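Local coordinates for protein sulfotransferase (Alicyclobacillus acidocaldarius subsp. acidocaldarius, PDB 3RNL) that probably transfers sulfo groups to an acceptor substrate and binds magnesium, at residues S29-I34 and T210-D215; P37-A42 and M74-G79; K111-L116 and C203-V208. One frame throughout, in Å; residues are numbered along the deposited sequence. Where two conformers were deposited one is given.

Contact 1. Residues S29-I34 and T210-D215; sequences SQHPDI and TDFVPD. With MG (magnesium ion), chain B.
Gln30 and His31 reach across to Phe212 and Asp215, joining the loop that follows helix 21-29 to the one that leaves helix 195-206 in this P-loop-type alpha/beta sulfotransferase fold. The CB of Gln30 sits at the edge of the Phe212 ring, 3.8 Å from Phe212 CZ; CG, anti to the carbonyl carbon (chi1 -62°), starts an extended chain, and the terminal amide lies against the backbone of Asp215. OE1 takes the N-H of Asp215 at 2.7 Å on an in-plane lone pair, while NE2 gives a nearly straight bond, 3.1 Å, to Asp215 O. One primary amide thus satisfies both the N-H and the C=O of a single residue, which fixes its own rotation. A water bound to Val213 O adds a weak bond to OE1.

Next door, His31 covers one face of the Phe212 ring: its CB stands 4.0 Å from the ring centroid, over the face, and His31 CD2 comes within 3.6 Å of Phe212 CG. The two rings meet obliquely, with planes at 53°. Pro214 N lies over the opposite face of the phenyl group. The imidazole is held by NE2 to Ser209 O and by ND1, which accepts the N-H of Asp33.

His31 also opens a type I beta turn ending at Ile34, and the turn curls round the magnesium ion. Three backbone oxygens bind the metal, Ser29 O, His31 O and Ile34 O, and three waters complete six ligands; the shortest bond is from His31 O, at 2.2 Å.

Contact 2. Residues P37-A42 and M74-G79; sequences PPKKEA and MRLFDG
The backbones come nearest where Pro37 faces Leu76, with CA atoms 6.1 Å apart, as the chain leaving strand 34-35 passes the type I beta turn from Arg75 to Asp78. No hydrogen bond links the two segments.

Leu76 carries most of the contact. Its CG is anti to the carbonyl carbon (chi1 -69°), and both methyls beyond it lie on Lys39: CD2 is 3.8 Å from Lys39 CB, and CD1 also meets Ala42 CB at 4.2 Å. Lys39 offers only the root of its side chain; the chain bends at chi2 and leads away, taking NZ to Tyr65 O. Pro37 fills the other end, its CB 3.3 Å from Leu76 O and its CG 4.0 Å from Phe77 CE1, an oblique approach to a ring whose face is touched by Leu76 CB. That phenyl group also packs edge-to-face with Tyr73, and the Phe77 side chain rests on Val86 and Glu88 of strand 85-89. An alanine in place of Leu76 would probably leave a gap beside Lys39 CB and CG and Ala42 CB, where both methyls now pack.

Lys40 turns from the interface: its NZ binds Pro37 O and forms a salt bridge with Asp25. Across the interface side-chain carbons pack on one another and, at Pro37, on the Leu76 carbonyl; the hold therefore depends on shape and burial rather than on directional bonds.

Contact 3. Residues K111-L116 and C203-V208; sequences KILIML and CAFLGV
Lys111 and Phe205 lie alongside each other, pointing opposite ways, where helix 195-206 ends against strand 111-116 of the parallel sheet, part of the alpha-beta-alpha sandwich. The tight side is the phenyl ring. Lys111 CB is 3.6 Å from CZ of Phe205, and Lys111 CD stands 4.2 Å above the ring plane, over its centre. CG of Phe205, anti to the backbone N (chi1 175°), is carried toward the strand, and the ring beyond it brings CE2 within 3.6 Å of Ile112 O and CD2 to 3.8 Å from Leu113 CD2.

Toward the helix end the contact slackens and takes in water. Leu206 CD2 only brushes Lys111 CD, at 4.1 Å, and the ammonium group lies too far above the ring for more than a weak cation-pi attraction. Gly207, with positive phi, closes the helix in a Schellman motif: its N-H returns to Ala204 O, and that of Val208 to Cys203 O. The extended lysine reaches this C-terminal end, whose carbonyls would tend to draw a positive charge. A water donates to Phe205 O and accepts a weak bond from the ammonium group. Lys111 NZ itself bonds in plane to a lone pair of Phe205 O, at 3.0 Å.

Contacts 1 and 3 are neighbours, their centres 13 Å apart, and they share one end of helix 195-206: His31 CD2 packs 3.5 Å from Cys203 SG, and His31 NE2 lies 3.7 Å from Val208 CG2. The metal-binding turn of contact 1 is therefore backed by the helix end that contact 3 lays on the sheet. The Leu206 side chain is about 4 Å from that of Ile34 and about 10 Å from magnesium. Contact 2 stands apart, its centre 19 Å from each of the others. Its segment 37-42 comes just after 29-34 along the chain, across the short strand 34-35, and its Pro37 side chain also lies about 10 Å from the metal.

Contact 1. Residues S29-I34 and T210-D215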
ATOM      1  N   SER A  29       1.127  14.862  -5.008  0.58 15.58           N
ATOM      2  CA  SER A  29       1.501  15.979  -4.142  0.58 17.97           C
ATOM      3  C   SER A  29       1.799  17.231  -4.949  0.58 20.56           C
ATOM      4  O   SER A  29       1.621  18.343  -4.462  0.58 19.64           O
ATOM      5  CB  SER A  29       2.727  15.633  -3.295  0.58 17.07           C
ATOM      6  OG  SER A  29       2.453  14.562  -2.415  0.58 18.69           O
ATOM      7  N   GLN A  30       2.265  17.049  -6.179  1.00 18.14           N
ATOM      8  CA  GLN A  30       2.606  18.189  -7.035  1.00 17.44           C
ATOM      9  C   GLN A  30       1.380  18.993  -7.473  1.00 18.67           C
ATOM     10  O   GLN A  30       1.508  20.151  -7.872  1.00 18.43           O
ATOM     11  CB  GLN A  30       3.352  17.733  -8.281  1.00 19.44           C
ATOM     12  CG  GLN A  30       4.677  17.045  -8.012  1.00 20.94           C
ATOM     13  CD  GLN A  30       5.268  16.489  -9.283  1.00 25.36           C
ATOM     14  OE1 GLN A  30       4.844  16.857 -10.377  1.00 31.88           O
ATOM     15  NE2 GLN A  30       6.243  15.596  -9.153  1.00 27.16           N
ATOM     16  N   HIS A  31       0.203  18.376  -7.430  1.00 16.56           N
ATOM     17  CA  HIS A  31      -1.028  19.048  -7.869  1.00 18.52           C
ATOM     18  C   HIS A  31      -1.346  20.207  -6.920  1.00 18.96           C
ATOM     19  O   HIS A  31      -1.276  20.055  -5.712  1.00 16.73           O
ATOM     20  CB  HIS A  31      -2.182  18.035  -7.897  1.00 16.39           C
ATOM     21  CG  HIS A  31      -3.410  18.507  -8.625  1.00 17.79           C
ATOM     22  ND1 HIS A  31      -4.171  19.573  -8.191  1.00 18.20           N
ATOM     23  CD2 HIS A  31      -4.025  18.030  -9.733  1.00 14.46           C
ATOM     24  CE1 HIS A  31      -5.196  19.742  -9.011  1.00 18.94           C
ATOM     25  NE2 HIS A  31      -5.135  18.812  -9.954  1.00 17.69           N
ATOM     26  N   PRO A  32      -1.699  21.381  -7.460  1.00 18.96           N
ATOM     27  CA  PRO A  32      -1.937  22.519  -6.557  1.00 21.01           C
ATOM     28  C   PRO A  32      -3.143  22.338  -5.618  1.00 20.19           C
ATOM     29  O   PRO A  32      -3.213  23.022  -4.598  1.00 21.44           O
ATOM     30  CB  PRO A  32      -2.167  23.700  -7.525  1.00 21.92           C
ATOM     31  CG  PRO A  32      -2.583  23.062  -8.822  1.00 27.23           C
ATOM     32  CD  PRO A  32      -1.834  21.749  -8.883  1.00 23.78           C
ATOM     33  N   ASP A  33      -4.081  21.459  -5.978  1.00 15.60           N
ATOM     34  CA  ASP A  33      -5.278  21.191  -5.181  1.00 14.95           C
ATOM     35  C   ASP A  33      -5.172  19.956  -4.272  1.00 15.99           C
ATOM     36  O   ASP A  33      -6.170  19.517  -3.719  1.00 15.93           O
ATOM     37  CB  ASP A  33      -6.518  21.108  -6.071  1.00 16.86           C
ATOM     38  CG  ASP A  33      -7.750  21.725  -5.428  1.00 26.44           C
ATOM     39  OD1 ASP A  33      -7.645  22.336  -4.334  1.00 25.47           O
ATOM     40  OD2 ASP A  33      -8.831  21.604  -6.039  1.00 25.94           O
ATOM     41  N   ILE A  34      -3.990  19.348  -4.199  1.00 15.56           N
ATOM     42  CA  ILE A  34      -3.801  18.161  -3.358  1.00 13.22           C
ATOM     43  C   ILE A  34      -2.682  18.387  -2.350  1.00 18.70           C
ATOM     44  O   ILE A  34      -1.598  18.841  -2.723  1.00 15.83           O
ATOM     45  CB  ILE A  34      -3.413  16.948  -4.221  1.00 14.53           C
ATOM     46  CG1 ILE A  34      -4.504  16.662  -5.256  1.00 15.34           C
ATOM     47  CG2 ILE A  34      -3.162  15.706  -3.346  1.00 13.52           C
ATOM     48  CD1 ILE A  34      -4.152  15.499  -6.194  1.00 14.69           C
ATOM     49  N   THR A 210      -8.347  17.826 -13.709  1.00 17.58           N
ATOM     50  CA  THR A 210      -7.572  16.884 -14.502  1.00 19.68           C
ATOM     51  C   THR A 210      -6.622  17.603 -15.452  1.00 24.48           C
ATOM     52  O   THR A 210      -5.888  16.948 -16.197  1.00 22.96           O
ATOM     53  CB  THR A 210      -8.466  15.948 -15.330  1.00 21.71           C
ATOM     54  OG1 THR A 210      -9.366  16.736 -16.116  1.00 24.25           O
ATOM     55  CG2 THR A 210      -9.257  14.995 -14.414  1.00 18.00           C
ATOM     56  N   ASP A 211      -6.577  18.932 -15.437  1.00 23.11           N
ATOM     57  CA  ASP A 211      -5.635  19.498 -16.376  1.00 29.69           C
ATOM     58  C   ASP A 211      -4.444  19.757 -15.481  1.00 31.97           C
ATOM     59  O   ASP A 211      -4.228  20.851 -14.960  1.00 31.18           O
ATOM     60  CB  ASP A 211      -6.235  20.821 -16.859  1.00 30.63           C
ATOM     61  CG  ASP A 211      -5.322  21.589 -17.801  1.00 40.76           C
ATOM     62  OD1 ASP A 211      -4.541  20.961 -18.544  1.00 44.96           O
ATOM     63  OD2 ASP A 211      -5.405  22.837 -17.804  1.00 41.91           O
ATOM     64  N   PHE A 212      -3.586  18.746 -15.462  1.00 27.95           N
ATOM     65  CA  PHE A 212      -2.404  18.733 -14.631  1.00 24.66           C
ATOM     66  C   PHE A 212      -1.469  17.769 -15.314  1.00 25.18           C
ATOM     67  O   PHE A 212      -1.903  16.700 -15.744  1.00 25.20           O
ATOM     68  CB  PHE A 212      -2.799  18.226 -13.237  1.00 23.25           C
ATOM     69  CG  PHE A 212      -1.634  17.833 -12.363  1.00 22.11           C
ATOM     70  CD1 PHE A 212      -0.681  18.765 -11.998  1.00 22.12           C
ATOM     71  CD2 PHE A 212      -1.527  16.535 -11.869  1.00 22.42           C
ATOM     72  CE1 PHE A 212       0.387  18.404 -11.183  1.00 27.80           C
ATOM     73  CE2 PHE A 212      -0.468  16.167 -11.054  1.00 22.30           C
ATOM     74  CZ  PHE A 212       0.496  17.106 -10.715  1.00 22.25           C
ATOM     75  N   VAL A 213      -0.190  18.107 -15.397  1.00 21.44           N
ATOM     76  CA  VAL A 213       0.821  17.132 -15.782  1.00 24.35           C
ATOM     77  C   VAL A 213       1.863  17.010 -14.691  1.00 26.71           C
ATOM     78  O   VAL A 213       2.597  17.969 -14.452  1.00 27.24           O
ATOM     79  CB  VAL A 213       1.505  17.509 -17.105  1.00 36.23           C
ATOM     80  CG1 VAL A 213       2.526  16.449 -17.481  1.00 33.79           C
ATOM     81  CG2 VAL A 213       0.467  17.663 -18.200  1.00 36.35           C
ATOM     82  N   PRO A 214       1.966  15.841 -14.047  1.00 22.89           N
ATOM     83  CA  PRO A 214       3.026  15.753 -13.043  1.00 23.84           C
ATOM     84  C   PRO A 214       4.394  15.745 -13.709  1.00 29.67           C
ATOM     85  O   PRO A 214       4.524  15.358 -14.876  1.00 28.55           O
ATOM     86  CB  PRO A 214       2.756  14.401 -12.375  1.00 23.89           C
ATOM     87  CG  PRO A 214       2.087  13.596 -13.436  1.00 25.52           C
ATOM     88  CD  PRO A 214       1.217  14.579 -14.177  1.00 24.16           C
ATOM     89  N   ASP A 215       5.411  16.145 -12.955  1.00 26.33           N
ATOM     90  CA  ASP A 215       6.783  16.065 -13.431  1.00 28.43           C
ATOM     91  C   ASP A 215       7.302  14.699 -12.992  1.00 33.76           C
ATOM     92  O   ASP A 215       7.451  14.423 -11.803  1.00 31.54           O
ATOM     93  CB  ASP A 215       7.604  17.182 -12.800  1.00 33.88           C
ATOM     94  CG  ASP A 215       9.094  17.027 -13.040  1.00 45.66           C
ATOM     95  OD1 ASP A 215       9.504  16.112 -13.786  1.00 41.13           O
ATOM     96  OD2 ASP A 215       9.855  17.843 -12.479  1.00 45.32           O
TER
HETATM   97 MG    MG B 311       0.039  20.055  -3.883  1.00 20.84          MG
HETATM   98  O   HOH W   1       3.626  19.372 -12.390  1.00 56.83           O
HETATM   99  O   HOH W   2       1.523  21.658  -5.180  1.00 26.54           O
HETATM  100  O   HOH W   3      -0.755  22.285  -2.962  1.00 29.65           O
HETATM  101  O   HOH W   4       1.576  20.389  -1.824  1.00 36.73           O

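Contact 2. Residues P37-A42 and M74-G79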
ATOM      1  N   PRO A  37       1.102  15.185   3.436  1.00 12.82           N
ATOM      2  CA  PRO A  37       2.235  15.567   4.290  1.00 16.86           C
ATOM      3  C   PRO A  37       3.512  14.796   3.971  1.00 14.27           C
ATOM      4  O   PRO A  37       3.448  13.715   3.404  1.00 14.20           O
ATOM      5  CB  PRO A  37       1.753  15.222   5.709  1.00 19.99           C
ATOM      6  CG  PRO A  37       0.671  14.232   5.529  1.00 21.25           C
ATOM      7  CD  PRO A  37       0.017  14.545   4.201  1.00 16.12           C
ATOM      8  N   PRO A  38       4.678  15.371   4.318  1.00 15.40           N
ATOM      9  CA  PRO A  38       5.953  14.686   4.057  1.00 16.06           C
ATOM     10  C   PRO A  38       6.113  13.384   4.858  1.00 27.82           C
ATOM     11  O   PRO A  38       6.999  12.585   4.566  1.00 33.66           O
ATOM     12  CB  PRO A  38       7.021  15.743   4.406  1.00 20.93           C
ATOM     13  CG  PRO A  38       6.314  16.759   5.268  1.00 24.15           C
ATOM     14  CD  PRO A  38       4.858  16.734   4.846  1.00 22.86           C
ATOM     15  N   LYS A  39       5.268  13.180   5.861  1.00 19.33           N
ATOM     16  CA  LYS A  39       5.317  11.964   6.674  1.00 17.39           C
ATOM     17  C   LYS A  39       4.626  10.793   5.985  1.00 15.82           C
ATOM     18  O   LYS A  39       3.443  10.868   5.676  1.00 17.55           O
ATOM     19  CB  LYS A  39       4.642  12.220   8.025  1.00 15.77           C
ATOM     20  CG  LYS A  39       4.519  10.992   8.917  1.00 14.61           C
ATOM     21  CD  LYS A  39       5.880  10.513   9.354  1.00 17.45           C
ATOM     22  CE  LYS A  39       5.734   9.296  10.250  1.00 19.76           C
ATOM     23  NZ  LYS A  39       7.069   8.902  10.784  1.00 28.56           N
ATOM     24  N   LYS A  40       5.369   9.705   5.777  1.00 12.89           N
ATOM     25  CA  LYS A  40       4.805   8.464   5.260  1.00 15.87           C
ATOM     26  C   LYS A  40       4.888   7.401   6.354  1.00 15.05           C
ATOM     27  O   LYS A  40       5.728   7.500   7.264  1.00 14.94           O
ATOM     28  CB  LYS A  40       5.603   7.968   4.055  1.00 20.39           C
ATOM     29  CG  LYS A  40       6.096   9.068   3.120  1.00 30.32           C
ATOM     30  CD  LYS A  40       4.936   9.886   2.559  1.00 33.68           C
ATOM     31  CE  LYS A  40       5.437  10.956   1.589  1.00 36.16           C
ATOM     32  NZ  LYS A  40       4.405  11.988   1.317  1.00 25.18           N
ATOM     33  N   GLU A  41       4.023   6.396   6.254  1.00 12.72           N
ATOM     34  CA  GLU A  41       4.042   5.239   7.147  1.00 11.99           C
ATOM     35  C   GLU A  41       3.688   5.577   8.595  1.00 11.95           C
ATOM     36  O   GLU A  41       4.085   4.853   9.513  1.00 12.22           O
ATOM     37  CB  GLU A  41       5.423   4.557   7.131  1.00 16.43           C
ATOM     38  CG  GLU A  41       5.929   4.181   5.750  1.00 23.43           C
ATOM     39  CD  GLU A  41       5.103   3.080   5.139  1.00 39.15           C
ATOM     40  OE1 GLU A  41       4.051   3.392   4.559  1.00 21.49           O
ATOM     41  OE2 GLU A  41       5.487   1.896   5.261  1.00 55.50           O
ATOM     42  N   ALA A  42       2.914   6.637   8.807  1.00 11.83           N
ATOM     43  CA  ALA A  42       2.414   6.905  10.153  1.00 12.42           C
ATOM     44  C   ALA A  42       1.657   5.705  10.729  1.00 11.80           C
ATOM     45  O   ALA A  42       1.775   5.400  11.921  1.00 12.73           O
ATOM     46  CB  ALA A  42       1.518   8.170  10.161  1.00 12.90           C
HETATM   47  N   MSE A  74      -3.107  14.495  13.883  1.00 14.58           N
HETATM   48  CA  MSE A  74      -3.778  15.653  13.299  1.00 17.50           C
HETATM   49  C   MSE A  74      -2.778  16.746  12.914  1.00 18.74           C
HETATM   50  O   MSE A  74      -2.994  17.468  11.938  1.00 16.29           O
HETATM   51  CB  MSE A  74      -4.864  16.190  14.235  1.00 19.46           C
HETATM   52  CG  MSE A  74      -6.003  15.185  14.457  1.00 23.01           C
HETATM   53 SE   MSE A  74      -6.806  14.605  12.758  0.55 32.78          SE
HETATM   54  CE  MSE A  74      -7.122  16.368  12.064  1.00 25.25           C
ATOM     55  N   ARG A  75      -1.678  16.856  13.660  1.00 14.81           N
ATOM     56  CA  ARG A  75      -0.660  17.867  13.354  1.00 14.27           C
ATOM     57  C   ARG A  75       0.070  17.613  12.030  1.00 19.30           C
ATOM     58  O   ARG A  75       0.720  18.514  11.503  1.00 19.25           O
ATOM     59  CB  ARG A  75       0.342  18.051  14.508  1.00 17.46           C
ATOM     60  CG  ARG A  75      -0.252  18.775  15.724  1.00 19.02           C
ATOM     61  CD  ARG A  75       0.825  19.182  16.748  1.00 21.78           C
ATOM     62  NE  ARG A  75       1.652  18.052  17.173  1.00 23.54           N
ATOM     63  CZ  ARG A  75       1.423  17.302  18.250  1.00 28.52           C
ATOM     64  NH1 ARG A  75       0.379  17.549  19.035  1.00 26.90           N
ATOM     65  NH2 ARG A  75       2.247  16.298  18.545  1.00 27.26           N
ATOM     66  N   LEU A  76      -0.043  16.406  11.484  1.00 17.76           N
ATOM     67  CA  LEU A  76       0.555  16.126  10.173  1.00 15.43           C
ATOM     68  C   LEU A  76      -0.028  17.036   9.104  1.00 16.86           C
ATOM     69  O   LEU A  76       0.575  17.245   8.050  1.00 18.74           O
ATOM     70  CB  LEU A  76       0.287  14.684   9.755  1.00 15.38           C
ATOM     71  CG  LEU A  76       1.012  13.633  10.581  1.00 12.78           C
ATOM     72  CD1 LEU A  76       0.752  12.245   9.976  1.00 16.49           C
ATOM     73  CD2 LEU A  76       2.519  13.939  10.644  1.00 15.57           C
ATOM     74  N   PHE A  77      -1.240  17.516   9.357  1.00 14.60           N
ATOM     75  CA  PHE A  77      -1.974  18.283   8.356  1.00 16.15           C
ATOM     76  C   PHE A  77      -1.845  19.790   8.522  1.00 21.99           C
ATOM     77  O   PHE A  77      -2.518  20.561   7.838  1.00 21.69           O
ATOM     78  CB  PHE A  77      -3.413  17.774   8.270  1.00 17.46           C
ATOM     79  CG  PHE A  77      -3.468  16.289   8.073  1.00 17.85           C
ATOM     80  CD1 PHE A  77      -3.230  15.739   6.816  1.00 17.35           C
ATOM     81  CD2 PHE A  77      -3.636  15.437   9.153  1.00 16.07           C
ATOM     82  CE1 PHE A  77      -3.212  14.371   6.632  1.00 15.40           C
ATOM     83  CE2 PHE A  77      -3.628  14.062   8.975  1.00 14.99           C
ATOM     84  CZ  PHE A  77      -3.413  13.526   7.710  1.00 17.41           C
ATOM     85  N   ASP A  78      -0.999  20.206   9.460  1.00 19.13           N
ATOM     86  CA  ASP A  78      -0.822  21.638   9.720  1.00 22.68           C
ATOM     87  C   ASP A  78      -0.416  22.438   8.473  1.00 22.44           C
ATOM     88  O   ASP A  78      -0.701  23.628   8.378  1.00 25.72           O
ATOM     89  CB  ASP A  78       0.193  21.866  10.847  1.00 34.08           C
ATOM     90  CG  ASP A  78      -0.393  21.596  12.227  1.00 46.52           C
ATOM     91  OD1 ASP A  78      -1.633  21.444  12.341  1.00 43.03           O
ATOM     92  OD2 ASP A  78       0.386  21.546  13.203  1.00 45.51           O
ATOM     93  N   GLY A  79       0.242  21.782   7.520  1.00 21.01           N
ATOM     94  CA  GLY A  79       0.717  22.459   6.325  1.00 23.68           C
ATOM     95  C   GLY A  79      -0.311  22.658   5.223  1.00 25.57           C
ATOM     96  O   GLY A  79      -0.028  23.316   4.218  1.00 23.12           O
TER

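Contact 3. Residues K111-L116 and C203-V208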
ATOM      1  N   LYS A 111     -11.926   8.892   0.544  1.00  9.40           N
ATOM      2  CA  LYS A 111     -11.669   8.085  -0.649  1.00  9.52           C
ATOM      3  C   LYS A 111     -10.385   7.290  -0.460  1.00 11.45           C
ATOM      4  O   LYS A 111      -9.478   7.715   0.259  1.00 11.78           O
ATOM      5  CB  LYS A 111     -11.558   8.968  -1.885  1.00  9.25           C
ATOM      6  CG  LYS A 111     -12.885   9.643  -2.228  1.00 12.61           C
ATOM      7  CD  LYS A 111     -12.714  10.679  -3.350  1.00 17.69           C
ATOM      8  CE  LYS A 111     -14.009  11.503  -3.481  1.00 34.12           C
ATOM      9  NZ  LYS A 111     -13.927  12.618  -4.468  1.00 43.11           N
ATOM     10  N   ILE A 112     -10.331   6.118  -1.075  1.00  8.07           N
ATOM     11  CA  ILE A 112      -9.253   5.175  -0.830  1.00  7.81           C
ATOM     12  C   ILE A 112      -8.561   4.864  -2.148  1.00 11.43           C
ATOM     13  O   ILE A 112      -9.240   4.492  -3.116  1.00 11.56           O
ATOM     14  CB  ILE A 112      -9.823   3.853  -0.299  1.00  7.55           C
ATOM     15  CG1 ILE A 112     -10.719   4.086   0.929  1.00  8.75           C
ATOM     16  CG2 ILE A 112      -8.688   2.840  -0.021  1.00 11.34           C
ATOM     17  CD1 ILE A 112      -9.966   4.607   2.155  1.00 13.28           C
ATOM     18  N   LEU A 113      -7.236   5.029  -2.191  1.00  9.56           N
ATOM     19  CA  LEU A 113      -6.433   4.602  -3.344  1.00  8.31           C
ATOM     20  C   LEU A 113      -5.628   3.371  -2.991  1.00 11.90           C
ATOM     21  O   LEU A 113      -4.916   3.358  -1.984  1.00 10.21           O
ATOM     22  CB  LEU A 113      -5.454   5.714  -3.759  1.00  8.79           C
ATOM     23  CG  LEU A 113      -6.123   6.906  -4.454  1.00 16.28           C
ATOM     24  CD1 LEU A 113      -5.151   8.082  -4.593  1.00 17.58           C
ATOM     25  CD2 LEU A 113      -6.638   6.476  -5.827  1.00 16.40           C
ATOM     26  N   ILE A 114      -5.726   2.341  -3.831  1.00  8.82           N
ATOM     27  CA  ILE A 114      -4.995   1.093  -3.613  1.00  8.41           C
ATOM     28  C   ILE A 114      -4.211   0.830  -4.878  1.00 12.30           C
ATOM     29  O   ILE A 114      -4.779   0.929  -5.961  1.00 13.25           O
ATOM     30  CB  ILE A 114      -5.985  -0.080  -3.442  1.00 12.10           C
ATOM     31  CG1 ILE A 114      -6.849   0.131  -2.196  1.00 12.81           C
ATOM     32  CG2 ILE A 114      -5.236  -1.430  -3.386  1.00 14.48           C
ATOM     33  CD1 ILE A 114      -8.008  -0.865  -2.067  1.00 13.29           C
HETATM   34  N   MSE A 115      -2.919   0.508  -4.762  1.00  9.02           N
HETATM   35  CA  MSE A 115      -2.157   0.113  -5.956  1.00  8.44           C
HETATM   36  C   MSE A 115      -1.662  -1.313  -5.761  1.00 13.55           C
HETATM   37  O   MSE A 115      -1.106  -1.640  -4.713  1.00 14.79           O
HETATM   38  CB  MSE A 115      -0.979   1.052  -6.239  1.00 16.84           C
HETATM   39  CG  MSE A 115      -0.202   0.645  -7.502  1.00 13.38           C
HETATM   40 SE   MSE A 115       0.712   2.139  -8.365  0.61 36.27          SE
HETATM   41  CE  MSE A 115       0.910   3.292  -6.836  1.00 28.98           C
ATOM     42  N   LEU A 116      -1.885  -2.164  -6.760  1.00 12.22           N
ATOM     43  CA  LEU A 116      -1.521  -3.573  -6.652  1.00  8.26           C
ATOM     44  C   LEU A 116      -0.557  -3.952  -7.747  1.00 11.11           C
ATOM     45  O   LEU A 116      -0.648  -3.475  -8.867  1.00 14.45           O
ATOM     46  CB  LEU A 116      -2.768  -4.463  -6.766  1.00 11.66           C
ATOM     47  CG  LEU A 116      -3.911  -4.153  -5.797  1.00 11.18           C
ATOM     48  CD1 LEU A 116      -5.129  -5.042  -6.106  1.00 12.06           C
ATOM     49  CD2 LEU A 116      -3.470  -4.358  -4.346  1.00 13.02           C
ATOM     50  N   CYS A 203      -6.824  12.161 -10.171  1.00 14.62           N
ATOM     51  CA  CYS A 203      -7.378  13.493  -9.996  1.00 14.12           C
ATOM     52  C   CYS A 203      -8.897  13.499 -10.190  1.00 13.60           C
ATOM     53  O   CYS A 203      -9.632  14.109  -9.410  1.00 14.49           O
ATOM     54  CB  CYS A 203      -6.728  14.480 -10.965  1.00 16.59           C
ATOM     55  SG  CYS A 203      -4.951  14.742 -10.616  1.00 20.79           S
ATOM     56  N   ALA A 204      -9.361  12.843 -11.243  1.00 13.44           N
ATOM     57  CA  ALA A 204     -10.803  12.742 -11.491  1.00 14.77           C
ATOM     58  C   ALA A 204     -11.513  12.065 -10.304  1.00 15.78           C
ATOM     59  O   ALA A 204     -12.567  12.520  -9.835  1.00 16.25           O
ATOM     60  CB  ALA A 204     -11.060  11.977 -12.784  1.00 14.97           C
ATOM     61  N   PHE A 205     -10.931  10.971  -9.830  1.00 12.87           N
ATOM     62  CA  PHE A 205     -11.463  10.252  -8.658  1.00 11.13           C
ATOM     63  C   PHE A 205     -11.555  11.165  -7.428  1.00 13.33           C
ATOM     64  O   PHE A 205     -12.575  11.167  -6.710  1.00 15.40           O
ATOM     65  CB  PHE A 205     -10.568   9.049  -8.371  1.00  9.80           C
ATOM     66  CG  PHE A 205     -10.925   8.287  -7.116  1.00 12.11           C
ATOM     67  CD1 PHE A 205     -12.166   7.674  -6.987  1.00 14.91           C
ATOM     68  CD2 PHE A 205     -10.000   8.149  -6.091  1.00 10.39           C
ATOM     69  CE1 PHE A 205     -12.483   6.941  -5.827  1.00 13.26           C
ATOM     70  CE2 PHE A 205     -10.303   7.402  -4.931  1.00 10.82           C
ATOM     71  CZ  PHE A 205     -11.552   6.819  -4.805  1.00 11.47           C
ATOM     72  N   LEU A 206     -10.505  11.955  -7.202  1.00 12.39           N
ATOM     73  CA  LEU A 206     -10.428  12.841  -6.040  1.00 13.24           C
ATOM     74  C   LEU A 206     -11.241  14.117  -6.230  1.00 18.92           C
ATOM     75  O   LEU A 206     -11.377  14.906  -5.304  1.00 22.10           O
ATOM     76  CB  LEU A 206      -8.970  13.199  -5.713  1.00 13.68           C
ATOM     77  CG  LEU A 206      -8.117  11.993  -5.286  1.00 13.27           C
ATOM     78  CD1 LEU A 206      -6.644  12.356  -5.097  1.00 14.66           C
ATOM     79  CD2 LEU A 206      -8.689  11.330  -4.011  1.00 15.55           C
ATOM     80  N   GLY A 207     -11.753  14.321  -7.438  1.00 17.36           N
ATOM     81  CA  GLY A 207     -12.571  15.490  -7.729  1.00 20.82           C
ATOM     82  C   GLY A 207     -11.769  16.780  -7.803  1.00 28.50           C
ATOM     83  O   GLY A 207     -12.273  17.844  -7.435  1.00 25.80           O
ATOM     84  N   VAL A 208     -10.522  16.701  -8.262  1.00 18.89           N
ATOM     85  CA  VAL A 208      -9.755  17.913  -8.526  1.00 16.83           C
ATOM     86  C   VAL A 208      -9.465  18.003 -10.022  1.00 16.77           C
ATOM     87  O   VAL A 208      -9.738  17.059 -10.769  1.00 18.87           O
ATOM     88  CB  VAL A 208      -8.432  17.952  -7.724  1.00 20.52           C
ATOM     89  CG1 VAL A 208      -8.716  17.988  -6.213  1.00 17.10           C
ATOM     90  CG2 VAL A 208      -7.524  16.752  -8.087  1.00 15.75           C
TER
HETATM   91  O   HOH W   5     -15.071  10.605  -6.152  1.00 51.82           O